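Local atomic coordinates of serine racemase (Enterococcus faecalis, PDB entry 4ECL), a protein that belongs to the alanine racemase family, joining an N-terminal TIM-barrel domain to a largely beta C-terminal domain. Residues 123-128 with 158-163; 278-283 with 315-320; 42-47 with 359-364; 29-34 with 216-221. All blocks are in the same frame, centred on the assembly; numbering follows the deposited sequence.

Contact 1 (123-128 with 158-163)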
loop_
_atom_site.group_PDB
_atom_site.type_symbol
_atom_site.label_atom_id
_atom_site.label_comp_id
_atom_site.label_asym_id
_atom_site.label_seq_id
_atom_site.Cartn_x
_atom_site.Cartn_y
_atom_site.Cartn_z
ATOM N N HIS A 123 -7.964 -22.816 17.337
ATOM C CA HIS A 123 -7.317 -23.868 16.558
ATOM C C HIS A 123 -5.855 -23.833 16.940
ATOM O O HIS A 123 -5.240 -22.759 16.952
ATOM C CB HIS A 123 -7.425 -23.635 15.051
ATOM C CG HIS A 123 -8.784 -23.882 14.489
ATOM N ND1 HIS A 123 -8.991 -24.181 13.158
ATOM C CD2 HIS A 123 -10.010 -23.865 15.065
ATOM C CE1 HIS A 123 -10.284 -24.341 12.940
ATOM N NE2 HIS A 123 -10.925 -24.153 14.081
ATOM N N ILE A 124 -5.288 -24.995 17.263
ATOM C CA ILE A 124 -3.870 -25.026 17.600
ATOM C C ILE A 124 -3.050 -25.150 16.322
ATOM O O ILE A 124 -3.395 -25.911 15.421
ATOM C CB ILE A 124 -3.521 -26.147 18.617
ATOM C CG1 ILE A 124 -2.015 -26.184 18.875
ATOM C CG2 ILE A 124 -4.009 -27.497 18.117
ATOM C CD1 ILE A 124 -1.619 -27.026 20.129
ATOM N N LYS A 125 -1.979 -24.373 16.235
ATOM C CA LYS A 125 -1.127 -24.419 15.065
ATOM C C LYS A 125 0.088 -25.269 15.351
ATOM O O LYS A 125 0.685 -25.180 16.425
ATOM C CB LYS A 125 -0.700 -23.001 14.629
ATOM C CG LYS A 125 0.116 -23.002 13.336
ATOM C CD LYS A 125 0.126 -21.661 12.619
ATOM C CE LYS A 125 0.730 -21.815 11.217
ATOM N NZ LYS A 125 0.623 -20.580 10.383
ATOM N N ILE A 126 0.468 -26.099 14.395
ATOM C CA ILE A 126 1.655 -26.920 14.584
ATOM C C ILE A 126 2.717 -26.471 13.603
ATOM O O ILE A 126 2.460 -26.388 12.410
ATOM C CB ILE A 126 1.368 -28.413 14.314
ATOM C CG1 ILE A 126 0.123 -28.888 15.071
ATOM C CG2 ILE A 126 2.577 -29.262 14.698
ATOM C CD1 ILE A 126 0.329 -28.994 16.577
ATOM N N ASP A 127 3.911 -26.181 14.092
ATOM C CA ASP A 127 4.995 -25.841 13.182
ATOM C C ASP A 127 5.573 -27.135 12.637
ATOM O O ASP A 127 6.106 -27.949 13.401
ATOM C CB ASP A 127 6.080 -25.021 13.900
ATOM C CG ASP A 127 7.370 -24.907 13.088
ATOM O OD1 ASP A 127 7.327 -25.071 11.848
ATOM O OD2 ASP A 127 8.439 -24.648 13.692
ATOM N N THR A 128 5.478 -27.335 11.326
ATOM C CA THR A 128 6.022 -28.559 10.744
ATOM C C THR A 128 7.249 -28.322 9.867
ATOM O O THR A 128 7.677 -29.220 9.148
ATOM C CB THR A 128 4.958 -29.342 9.946
ATOM O OG1 THR A 128 4.319 -28.468 9.005
ATOM C CG2 THR A 128 3.911 -29.896 10.886
ATOM N N PHE A 158 -3.865 -27.308 12.890
ATOM C CA PHE A 158 -3.445 -27.046 11.527
ATOM C C PHE A 158 -1.974 -26.739 11.378
ATOM O O PHE A 158 -1.284 -26.497 12.370
ATOM C CB PHE A 158 -4.308 -25.937 10.901
ATOM C CG PHE A 158 -4.004 -24.527 11.383
ATOM C CD1 PHE A 158 -4.512 -24.055 12.588
ATOM C CD2 PHE A 158 -3.280 -23.655 10.585
ATOM C CE1 PHE A 158 -4.264 -22.759 13.005
ATOM C CE2 PHE A 158 -3.027 -22.350 10.991
ATOM C CZ PHE A 158 -3.518 -21.896 12.196
ATOM N N THR A 159 -1.507 -26.765 10.129
ATOM C CA THR A 159 -0.148 -26.358 9.793
ATOM C C THR A 159 -0.105 -25.691 8.413
ATOM O O THR A 159 -1.081 -25.735 7.668
ATOM C CB THR A 159 0.837 -27.554 9.870
ATOM O OG1 THR A 159 2.197 -27.076 9.862
ATOM C CG2 THR A 159 0.599 -28.533 8.722
ATOM N N HIS A 160 1.012 -25.046 8.088
ATOM C CA HIS A 160 1.192 -24.423 6.783
ATOM C C HIS A 160 2.329 -25.106 6.043
ATOM O O HIS A 160 3.390 -25.348 6.622
ATOM C CB HIS A 160 1.523 -22.932 6.929
ATOM C CG HIS A 160 0.329 -22.030 6.840
ATOM N ND1 HIS A 160 -0.475 -21.748 7.923
ATOM C CD2 HIS A 160 -0.196 -21.348 5.794
ATOM C CE1 HIS A 160 -1.443 -20.928 7.552
ATOM N NE2 HIS A 160 -1.298 -20.671 6.263
ATOM N N LEU A 161 2.115 -25.405 4.764
ATOM C CA LEU A 161 3.164 -25.980 3.927
ATOM C C LEU A 161 4.047 -24.889 3.332
ATOM O O LEU A 161 3.555 -23.859 2.868
ATOM C CB LEU A 161 2.556 -26.830 2.820
ATOM C CG LEU A 161 1.638 -27.943 3.313
ATOM C CD1 LEU A 161 0.901 -28.604 2.125
ATOM C CD2 LEU A 161 2.439 -28.977 4.117
ATOM N N CYS A 162 5.357 -25.121 3.346
ATOM C CA CYS A 162 6.305 -24.136 2.837
ATOM C C CYS A 162 6.307 -23.972 1.331
ATOM O O CYS A 162 6.439 -22.861 0.831
ATOM C CB CYS A 162 7.718 -24.493 3.275
ATOM S SG CYS A 162 8.000 -24.166 5.006
ATOM N N ALA A 163 6.199 -25.077 0.609
ATOM C CA ALA A 163 6.502 -25.065 -0.818
ATOM C C ALA A 163 5.605 -26.002 -1.615
ATOM O O ALA A 163 6.075 -26.733 -2.489
ATOM C CB ALA A 163 7.971 -25.437 -1.035
HETATM O O HOH W 1 5.054 -25.185 9.567
#
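K125 sets its CB over one face of the F158 ring and ends beside the imidazole of H160. The CB, 4.2 Å from the F158 ring centroid and offset toward the rim, makes a CH-pi contact; farther out, K125 CD is 3.6 Å from F158 CE2. CG stands anti to the backbone N (chi1 -176°) and the rest of the chain is extended, which carries K125 NZ past the phenyl group to 2.9 Å from H160 ND1. H123 CB touches the same ring near F158 CD1. The backbones pair in parallel around K125 and F158: F158 N donates to I124 O at 2.9 Å, and I126 N to F158 O at 2.7 Å. Beyond this bridge the side chain of T159 takes over. T159 OG1 donates to I126 O at 2.7 Å and accepts from T128 OG1, again at 2.7 Å, the two hydroxyls meeting tip to tip. A water accepts from T128 N at 2.8 Å and gives a weak bond to H160 O. In the next shell, Q178 of helix 169-191 bonds both T128 OG1 and H160 O, while H200 stacks on F158 and bonds H123 ND1. The contact thus joins the C-terminal ends of two adjacent parallel strands, 120-127 and 152-158, and the loop following the second, at the end of the barrel where TIM-barrel enzymes carry their active sites.

Contact 2 (278-283 with 315-320)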
loop_
_atom_site.group_PDB
_atom_site.type_symbol
_atom_site.label_atom_id
_atom_site.label_comp_id
_atom_site.label_asym_id
_atom_site.label_seq_id
_atom_site.Cartn_x
_atom_site.Cartn_y
_atom_site.Cartn_z
ATOM N N ALA A 278 -1.748 10.369 -22.785
ATOM C CA ALA A 278 -2.900 10.435 -21.905
ATOM C C ALA A 278 -2.438 10.428 -20.463
ATOM O O ALA A 278 -1.570 9.643 -20.073
ATOM C CB ALA A 278 -3.852 9.288 -22.162
ATOM N N ILE A 279 -3.026 11.300 -19.661
ATOM C CA ILE A 279 -2.685 11.343 -18.249
ATOM C C ILE A 279 -3.747 10.605 -17.452
ATOM O O ILE A 279 -4.938 10.905 -17.575
ATOM C CB ILE A 279 -2.565 12.794 -17.752
ATOM C CG1 ILE A 279 -1.547 13.556 -18.605
ATOM C CG2 ILE A 279 -2.170 12.821 -16.294
ATOM C CD1 ILE A 279 -0.146 12.972 -18.533
ATOM N N LEU A 280 -3.305 9.637 -16.653
ATOM C CA LEU A 280 -4.177 8.864 -15.772
ATOM C C LEU A 280 -3.965 9.280 -14.318
ATOM O O LEU A 280 -2.831 9.415 -13.861
ATOM C CB LEU A 280 -3.883 7.373 -15.913
ATOM C CG LEU A 280 -4.127 6.738 -17.285
ATOM C CD1 LEU A 280 -3.746 5.271 -17.268
ATOM C CD2 LEU A 280 -5.581 6.904 -17.710
ATOM N N PRO A 281 -5.059 9.470 -13.580
ATOM C CA PRO A 281 -5.021 9.942 -12.197
ATOM C C PRO A 281 -4.852 8.767 -11.254
ATOM O O PRO A 281 -5.643 8.582 -10.330
ATOM C CB PRO A 281 -6.402 10.560 -12.026
ATOM C CG PRO A 281 -7.280 9.670 -12.876
ATOM C CD PRO A 281 -6.435 9.235 -14.043
ATOM N N ILE A 282 -3.840 7.950 -11.518
ATOM C CA ILE A 282 -3.475 6.872 -10.617
ATOM C C ILE A 282 -1.960 6.807 -10.504
ATOM O O ILE A 282 -1.245 6.938 -11.502
ATOM C CB ILE A 282 -4.026 5.513 -11.071
ATOM C CG1 ILE A 282 -3.738 4.440 -10.018
ATOM C CG2 ILE A 282 -3.426 5.090 -12.409
ATOM C CD1 ILE A 282 -4.288 3.052 -10.436
ATOM N N GLY A 283 -1.472 6.632 -9.280
ATOM C CA GLY A 283 -0.042 6.575 -9.047
ATOM C C GLY A 283 0.361 5.489 -8.067
ATOM O O GLY A 283 -0.434 4.591 -7.750
ATOM N N ASP A 315 0.491 10.146 -7.493
ATOM C CA ASP A 315 -0.946 10.137 -7.777
ATOM C C ASP A 315 -1.343 10.142 -9.257
ATOM O O ASP A 315 -2.531 10.238 -9.570
ATOM C CB ASP A 315 -1.626 11.316 -7.082
ATOM C CG ASP A 315 -0.906 11.736 -5.822
ATOM O OD1 ASP A 315 -1.046 11.035 -4.790
ATOM O OD2 ASP A 315 -0.199 12.769 -5.875
ATOM N N GLN A 316 -0.374 10.058 -10.164
ATOM C CA GLN A 316 -0.690 10.104 -11.588
ATOM C C GLN A 316 0.416 9.453 -12.386
ATOM O O GLN A 316 1.526 9.280 -11.879
ATOM C CB GLN A 316 -0.857 11.558 -12.076
ATOM C CG GLN A 316 0.448 12.370 -12.047
ATOM C CD GLN A 316 0.352 13.716 -12.769
ATOM O OE1 GLN A 316 -0.397 13.866 -13.729
ATOM N NE2 GLN A 316 1.122 14.694 -12.307
ATOM N N LEU A 317 0.106 9.114 -13.633
ATOM C CA LEU A 317 1.096 8.615 -14.582
ATOM C C LEU A 317 0.674 8.951 -16.016
ATOM O O LEU A 317 -0.407 9.507 -16.239
ATOM C CB LEU A 317 1.327 7.107 -14.404
ATOM C CG LEU A 317 0.189 6.100 -14.560
ATOM C CD1 LEU A 317 -0.040 5.735 -16.030
ATOM C CD2 LEU A 317 0.513 4.867 -13.749
ATOM N N ALA A 318 1.534 8.626 -16.979
ATOM C CA ALA A 318 1.293 8.969 -18.369
ATOM C C ALA A 318 1.423 7.757 -19.297
ATOM O O ALA A 318 2.316 6.923 -19.126
ATOM C CB ALA A 318 2.251 10.066 -18.801
ATOM N N VAL A 319 0.538 7.658 -20.282
ATOM C CA VAL A 319 0.644 6.583 -21.265
ATOM C C VAL A 319 0.613 7.110 -22.687
ATOM O O VAL A 319 0.122 8.213 -22.957
ATOM C CB VAL A 319 -0.439 5.513 -21.091
ATOM C CG1 VAL A 319 -0.271 4.792 -19.743
ATOM C CG2 VAL A 319 -1.808 6.129 -21.209
ATOM N N ASP A 320 1.145 6.307 -23.599
ATOM C CA ASP A 320 1.304 6.704 -24.992
ATOM C C ASP A 320 0.084 6.272 -25.794
ATOM O O ASP A 320 -0.166 5.083 -25.945
ATOM C CB ASP A 320 2.548 6.016 -25.539
ATOM C CG ASP A 320 3.028 6.612 -26.833
ATOM O OD1 ASP A 320 2.247 7.324 -27.500
ATOM O OD2 ASP A 320 4.198 6.356 -27.182
#
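L317 packs against L280 and I282 on one face of an antiparallel strand pair. Its CG sits between the backbone N and the carbonyl carbon (chi1 59°), which turns the branch toward the carbonyl of I282. L317 CB passes I282 O at 3.9 Å, and CG approaches that same oxygen to 3.5 Å. At the tip the methyls part: L317 CD1 meets L280 CD1 at 3.9 Å, while L317 CD2 lies 3.5 Å from I282 O and beyond it faces I282 CG2, the I282 and L317 side chains running alongside each other. F288 and I312 add apolar contacts to L317. A278 and V319 continue this face, with A278 CB 3.9 Å from V319 CG2. I279 and A318 occupy the other face, where I279 CD1 touches A318 CB at 3.8 Å and R132 of the second subunit packs against both. P281 centres an inverse gamma turn that ends the ladder. The chemistry is divided: A278 with V319 and L280 with L317 exchange two backbone bonds each (L280 N to L317 O, 2.9 Å), I279 and A318 turn theirs to strands 245-257 and 304-309, and the side chains meet mostly through aliphatic carbon, with Q316 OE1 touching I279 CG2 at 3.3 Å.

Contact 3 (42-47 with 359-364). With SO4 (sulfate ion), chain G.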
loop_
_atom_site.group_PDB
_atom_site.type_symbol
_atom_site.label_atom_id
_atom_site.label_comp_id
_atom_site.label_asym_id
_atom_site.label_seq_id
_atom_site.Cartn_x
_atom_site.Cartn_y
_atom_site.Cartn_z
ATOM N N TYR A 42 -7.196 -9.738 0.073
ATOM C CA TYR A 42 -6.133 -9.648 -0.918
ATOM C C TYR A 42 -6.359 -8.456 -1.837
ATOM O O TYR A 42 -6.137 -8.543 -3.054
ATOM C CB TYR A 42 -6.046 -10.927 -1.738
ATOM C CG TYR A 42 -5.419 -12.111 -1.028
ATOM C CD1 TYR A 42 -5.811 -12.477 0.253
ATOM C CD2 TYR A 42 -4.463 -12.887 -1.665
ATOM C CE1 TYR A 42 -5.235 -13.578 0.903
ATOM C CE2 TYR A 42 -3.892 -14.000 -1.036
ATOM C CZ TYR A 42 -4.275 -14.335 0.250
ATOM O OH TYR A 42 -3.704 -15.434 0.861
ATOM N N GLY A 43 -6.839 -7.360 -1.251
ATOM C CA GLY A 43 -7.011 -6.104 -1.964
ATOM C C GLY A 43 -8.346 -5.955 -2.677
ATOM O O GLY A 43 -8.653 -4.894 -3.204
ATOM N N HIS A 44 -9.151 -7.010 -2.672
ATOM C CA HIS A 44 -10.412 -7.025 -3.406
ATOM C C HIS A 44 -11.515 -6.264 -2.686
ATOM O O HIS A 44 -12.585 -6.028 -3.246
ATOM C CB HIS A 44 -10.861 -8.471 -3.637
ATOM C CG HIS A 44 -10.005 -9.211 -4.613
ATOM N ND1 HIS A 44 -8.693 -9.532 -4.352
ATOM C CD2 HIS A 44 -10.269 -9.679 -5.856
ATOM C CE1 HIS A 44 -8.181 -10.163 -5.393
ATOM N NE2 HIS A 44 -9.116 -10.266 -6.318
ATOM N N GLY A 45 -11.263 -5.884 -1.443
ATOM C CA GLY A 45 -12.296 -5.268 -0.630
ATOM C C GLY A 45 -12.931 -6.292 0.289
ATOM O O GLY A 45 -13.701 -7.139 -0.152
HETATM N N MSE A 46 -12.616 -6.215 1.577
HETATM C CA MSE A 46 -13.092 -7.219 2.513
HETATM C C MSE A 46 -14.602 -7.169 2.700
HETATM O O MSE A 46 -15.249 -8.211 2.815
HETATM C CB MSE A 46 -12.379 -7.114 3.870
HETATM C CG MSE A 46 -12.353 -8.447 4.618
HETATM SE SE MSE A 46 -11.526 -8.345 6.366
HETATM C CE MSE A 46 -9.774 -7.672 5.843
ATOM N N TYR A 47 -15.166 -5.967 2.715
ATOM C CA TYR A 47 -16.609 -5.823 2.897
ATOM C C TYR A 47 -17.359 -6.430 1.714
ATOM O O TYR A 47 -18.275 -7.241 1.881
ATOM C CB TYR A 47 -16.992 -4.351 3.068
ATOM C CG TYR A 47 -18.487 -4.131 3.189
ATOM C CD1 TYR A 47 -19.181 -4.584 4.299
ATOM C CD2 TYR A 47 -19.202 -3.471 2.197
ATOM C CE1 TYR A 47 -20.542 -4.394 4.426
ATOM C CE2 TYR A 47 -20.573 -3.275 2.313
ATOM C CZ TYR A 47 -21.238 -3.742 3.432
ATOM O OH TYR A 47 -22.597 -3.560 3.570
ATOM N N GLU A 359 1.381 -9.947 -3.342
ATOM C CA GLU A 359 1.846 -8.633 -2.898
ATOM C C GLU A 359 1.211 -7.500 -3.713
ATOM O O GLU A 359 0.796 -6.480 -3.156
ATOM C CB GLU A 359 3.377 -8.536 -2.954
ATOM C CG GLU A 359 3.897 -7.144 -2.588
ATOM C CD GLU A 359 5.382 -6.951 -2.846
ATOM O OE1 GLU A 359 5.991 -7.750 -3.594
ATOM O OE2 GLU A 359 5.940 -5.978 -2.299
ATOM N N LEU A 360 1.137 -7.681 -5.029
ATOM C CA LEU A 360 0.534 -6.669 -5.900
ATOM C C LEU A 360 -0.894 -6.379 -5.462
ATOM O O LEU A 360 -1.282 -5.227 -5.296
ATOM C CB LEU A 360 0.533 -7.141 -7.354
ATOM C CG LEU A 360 -0.093 -6.172 -8.367
ATOM C CD1 LEU A 360 0.765 -4.911 -8.514
ATOM C CD2 LEU A 360 -0.318 -6.853 -9.724
ATOM N N LEU A 361 -1.649 -7.441 -5.220
ATOM C CA LEU A 361 -3.069 -7.327 -4.925
ATOM C C LEU A 361 -3.359 -6.877 -3.511
ATOM O O LEU A 361 -4.188 -5.991 -3.300
ATOM C CB LEU A 361 -3.788 -8.650 -5.203
ATOM C CG LEU A 361 -3.870 -9.089 -6.667
ATOM C CD1 LEU A 361 -4.963 -10.131 -6.835
ATOM C CD2 LEU A 361 -4.102 -7.913 -7.609
ATOM N N SER A 362 -2.687 -7.491 -2.536
ATOM C CA SER A 362 -2.908 -7.132 -1.140
ATOM C C SER A 362 -2.472 -5.700 -0.865
ATOM O O SER A 362 -2.936 -5.087 0.095
ATOM C CB SER A 362 -2.203 -8.103 -0.180
ATOM O OG SER A 362 -0.796 -7.942 -0.206
ATOM N N ARG A 363 -1.589 -5.161 -1.703
ATOM C CA ARG A 363 -1.131 -3.775 -1.509
ATOM C C ARG A 363 -1.834 -2.754 -2.402
ATOM O O ARG A 363 -1.302 -1.667 -2.654
ATOM C CB ARG A 363 0.392 -3.664 -1.678
ATOM C CG ARG A 363 1.196 -4.515 -0.680
ATOM C CD ARG A 363 2.699 -4.327 -0.865
ATOM N NE ARG A 363 3.099 -2.933 -0.680
ATOM C CZ ARG A 363 4.296 -2.449 -1.003
ATOM N NH1 ARG A 363 5.218 -3.246 -1.540
ATOM N NH2 ARG A 363 4.569 -1.164 -0.790
HETATM N N MSE A 364 -3.025 -3.092 -2.887
HETATM C CA MSE A 364 -3.830 -2.114 -3.612
HETATM C C MSE A 364 -4.158 -1.004 -2.626
HETATM O O MSE A 364 -4.487 -1.275 -1.467
HETATM C CB MSE A 364 -5.100 -2.764 -4.151
HETATM C CG MSE A 364 -4.879 -3.626 -5.397
HETATM SE SE MSE A 364 -4.443 -2.534 -6.967
HETATM C CE MSE A 364 -2.581 -2.975 -7.285
HETATM S S SO4 G . -2.835 -18.799 -0.552
HETATM O O1 SO4 G . -2.653 -18.685 0.900
HETATM O O2 SO4 G . -4.002 -19.638 -0.825
HETATM O O3 SO4 G . -3.042 -17.456 -1.087
HETATM O O4 SO4 G . -1.634 -19.371 -1.152
#
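G43 and Y42 press their backbones against the last turn of helix 357-362, at L361 and S362. This is the tight part: Y42 CA lies 4.1 Å from S362 CA, and G43 CA makes a CA-H...O contact of 3.1 Å to L361 O, with 154° at the hydrogen. G43 has no beta carbon, which would clash with L361 O here, and with positive phi (87°) it is the first residue clear of the helical conformation. L361 CB reaches Y42 O at 3.2 Å, while its tip crosses the H44 imidazole obliquely, L361 CD1 lying 3.5 Å from H44 CE1. H44 ND1 turns back to Y42 O in a weak hydrogen bond of 3.0 Å; Y225 stacks on the H44 ring. No hydrogen bond joins the two segments, so the fit rests on close packing. The looser side lies past the helix end, where M364 CB stays 4.2 Å from G43 O and the selenium-bearing tip turns off from the glycine. Partly exposed R363 folds back on its own helix, R363 NH1 forming a salt bridge of 2.9 Å with E359 OE2, while P289 of the second subunit packs on the arginine. The Y42 ring extends clear of helix 357-362 and its OH donates to O3 of a sulfate ion, which S204, G221 and V222 also bind. The ion, probably from the crystallisation liquor, occupies a position consistent with the site that holds the cofactor phosphate in this family, so the contact joins the barrel domain to the C-terminal domain beside a probable anion pocket.

Contact 4 (29-34 with 216-221). With SO4 (sulfate ion), chain G.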
loop_
_atom_site.group_PDB
_atom_site.type_symbol
_atom_site.label_atom_id
_atom_site.label_comp_id
_atom_site.label_asym_id
_atom_site.label_seq_id
_atom_site.Cartn_x
_atom_site.Cartn_y
_atom_site.Cartn_z
ATOM N N PRO A 29 -16.385 -34.129 -0.177
ATOM C CA PRO A 29 -17.719 -33.636 0.178
ATOM C C PRO A 29 -17.772 -32.977 1.552
ATOM O O PRO A 29 -18.452 -31.964 1.712
ATOM C CB PRO A 29 -18.583 -34.910 0.161
ATOM C CG PRO A 29 -17.607 -36.059 0.187
ATOM C CD PRO A 29 -16.410 -35.552 -0.554
ATOM N N LYS A 30 -17.048 -33.535 2.517
ATOM C CA LYS A 30 -17.115 -33.059 3.896
ATOM C C LYS A 30 -16.058 -31.995 4.207
ATOM O O LYS A 30 -16.058 -31.407 5.285
ATOM C CB LYS A 30 -16.994 -34.233 4.868
ATOM C CG LYS A 30 -17.516 -33.950 6.267
ATOM C CD LYS A 30 -17.722 -35.242 7.030
ATOM C CE LYS A 30 -16.450 -36.074 7.060
ATOM N NZ LYS A 30 -15.401 -35.462 7.918
ATOM N N CYS A 31 -15.166 -31.751 3.253
ATOM C CA CYS A 31 -14.156 -30.721 3.396
ATOM C C CYS A 31 -14.754 -29.355 3.064
ATOM O O CYS A 31 -15.413 -29.171 2.031
ATOM C CB CYS A 31 -12.956 -31.015 2.496
ATOM S SG CYS A 31 -11.606 -29.821 2.668
ATOM N N GLU A 32 -14.523 -28.399 3.950
ATOM C CA GLU A 32 -15.132 -27.082 3.824
ATOM C C GLU A 32 -14.156 -26.024 3.296
ATOM O O GLU A 32 -12.968 -26.012 3.636
ATOM C CB GLU A 32 -15.717 -26.652 5.170
ATOM C CG GLU A 32 -16.785 -25.595 5.063
ATOM C CD GLU A 32 -17.264 -25.117 6.418
ATOM O OE1 GLU A 32 -17.149 -25.889 7.399
ATOM O OE2 GLU A 32 -17.747 -23.963 6.500
ATOM N N LEU A 33 -14.665 -25.143 2.448
ATOM C CA LEU A 33 -13.869 -24.044 1.933
ATOM C C LEU A 33 -13.691 -22.986 3.023
ATOM O O LEU A 33 -14.673 -22.452 3.548
ATOM C CB LEU A 33 -14.540 -23.458 0.674
ATOM C CG LEU A 33 -13.718 -22.478 -0.159
ATOM C CD1 LEU A 33 -14.200 -22.457 -1.618
ATOM C CD2 LEU A 33 -13.770 -21.067 0.442
HETATM N N MSE A 34 -12.439 -22.705 3.388
HETATM C CA MSE A 34 -12.165 -21.594 4.305
HETATM C C MSE A 34 -11.595 -20.422 3.518
HETATM O O MSE A 34 -10.435 -20.444 3.081
HETATM C CB MSE A 34 -11.205 -21.989 5.435
HETATM C CG MSE A 34 -11.018 -20.869 6.451
HETATM SE SE MSE A 34 -9.834 -21.304 7.933
HETATM C CE MSE A 34 -11.084 -22.287 9.072
ATOM N N ASP A 216 -10.457 -31.240 6.862
ATOM C CA ASP A 216 -11.794 -30.696 7.102
ATOM C C ASP A 216 -11.973 -29.288 6.538
ATOM O O ASP A 216 -13.098 -28.833 6.334
ATOM C CB ASP A 216 -12.093 -30.714 8.596
ATOM C CG ASP A 216 -11.995 -32.107 9.171
ATOM O OD1 ASP A 216 -12.967 -32.876 9.013
ATOM O OD2 ASP A 216 -10.931 -32.441 9.739
ATOM N N TYR A 217 -10.857 -28.596 6.321
ATOM C CA TYR A 217 -10.867 -27.312 5.641
ATOM C C TYR A 217 -9.738 -27.228 4.639
ATOM O O TYR A 217 -8.671 -27.834 4.817
ATOM C CB TYR A 217 -10.640 -26.147 6.605
ATOM C CG TYR A 217 -11.649 -25.959 7.701
ATOM C CD1 TYR A 217 -12.857 -25.317 7.467
ATOM C CD2 TYR A 217 -11.364 -26.369 8.991
ATOM C CE1 TYR A 217 -13.766 -25.121 8.490
ATOM C CE2 TYR A 217 -12.255 -26.170 10.013
ATOM C CZ TYR A 217 -13.454 -25.555 9.764
ATOM O OH TYR A 217 -14.327 -25.368 10.808
ATOM N N ILE A 218 -9.972 -26.424 3.608
ATOM C CA ILE A 218 -8.895 -25.907 2.792
ATOM C C ILE A 218 -8.994 -24.384 2.821
ATOM O O ILE A 218 -10.059 -23.815 2.547
ATOM C CB ILE A 218 -8.967 -26.453 1.354
ATOM C CG1 ILE A 218 -8.794 -27.977 1.394
ATOM C CG2 ILE A 218 -7.901 -25.812 0.488
ATOM C CD1 ILE A 218 -8.860 -28.652 0.050
ATOM N N ARG A 219 -7.888 -23.747 3.190
ATOM C CA ARG A 219 -7.793 -22.290 3.303
ATOM C C ARG A 219 -7.429 -21.727 1.939
ATOM O O ARG A 219 -6.266 -21.744 1.542
ATOM C CB ARG A 219 -6.692 -21.891 4.303
ATOM C CG ARG A 219 -6.846 -22.448 5.718
ATOM C CD ARG A 219 -5.640 -22.126 6.608
ATOM N NE ARG A 219 -4.374 -22.583 6.025
ATOM C CZ ARG A 219 -3.776 -23.743 6.306
ATOM N NH1 ARG A 219 -4.323 -24.587 7.168
ATOM N NH2 ARG A 219 -2.625 -24.067 5.725
ATOM N N VAL A 220 -8.408 -21.212 1.215
ATOM C CA VAL A 220 -8.112 -20.745 -0.134
ATOM C C VAL A 220 -7.906 -19.233 -0.210
ATOM O O VAL A 220 -8.752 -18.441 0.213
ATOM C CB VAL A 220 -9.158 -21.257 -1.161
ATOM C CG1 VAL A 220 -9.129 -22.776 -1.208
ATOM C CG2 VAL A 220 -10.538 -20.801 -0.774
ATOM N N GLY A 221 -6.747 -18.846 -0.733
ATOM C CA GLY A 221 -6.410 -17.446 -0.912
ATOM C C GLY A 221 -6.420 -17.083 -2.383
ATOM O O GLY A 221 -7.481 -16.830 -2.950
HETATM S S SO4 G . -2.835 -18.799 -0.552
HETATM O O1 SO4 G . -2.653 -18.685 0.900
HETATM O O2 SO4 G . -4.002 -19.638 -0.825
HETATM O O3 SO4 G . -3.042 -17.456 -1.087
HETATM O O4 SO4 G . -1.634 -19.371 -1.152
HETATM O O HOH W 2 -15.363 -28.466 8.203
#
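E32, L33 and M34 pair in parallel with Y217, I218 and R219, the short strand axes 4.7 Å apart at 31°. The bonds alternate in direction: E32 N gives to D216 O at 2.8 Å, I218 N to E32 O, M34 N to I218 O, and V220 N to M34 O at 2.9 Å. On one face, selenomethionine M34 puts its methyl squarely over the Y217 ring, CE lying 3.8 Å from the centroid and 7° off the normal. The chain is extended to SE (chi1 -175°) and bends only at the last torsion to lay CE on the ring in a CH-pi contact, with SE set obliquely to it as in a Met-aromatic pair. A water lies over the opposite face of Y217 and donates to both E32 OE1 and D216 O. E32 runs alongside the tyrosine, E32 OE1 3.6 Å from Y217 CE1, while S59 holds its other carboxylate oxygen and E80 takes the Y217 hydroxyl. Around L33 and I218 the packing is apolar: L33 CD2 presses on V220 CG2 at 3.5 Å, a tight fit, and C31 SG rests 3.6 Å from I218 CG1. At the exposed end K30 NZ makes a long salt bridge, 3.7 Å, to D216 OD1, while D216 OD2 is bonded by V199 N. R219 is held by H200. Strand 32-36 also pairs with strand 60-63, against which M34 and Y217 pack, and M34 reaches L82 on strand 80-83. The contact thus brings together the first and last parallel strands of the TIM barrel.

Contacts 1 and 4 are two strand seams of the same barrel, their centres 15 Å apart; they touch where R219 NH2 lies 3.0 Å from T159 O. Contact 3 crosses contact 4 along the chain, and Y42 OH comes to 3.8 Å from G221 CA. Both reach the same sulfate ion, and the H160 side chain of contact 1 is about 6 Å from it, so three of the four contacts lie around this probable anion pocket. Contact 2 stands apart in the C-terminal domain, its centre 43 Å from that of contact 1 but only 21 Å from that of contact 3, which bridges the domains. Contacts 1, 2 and 3 all touch the second subunit.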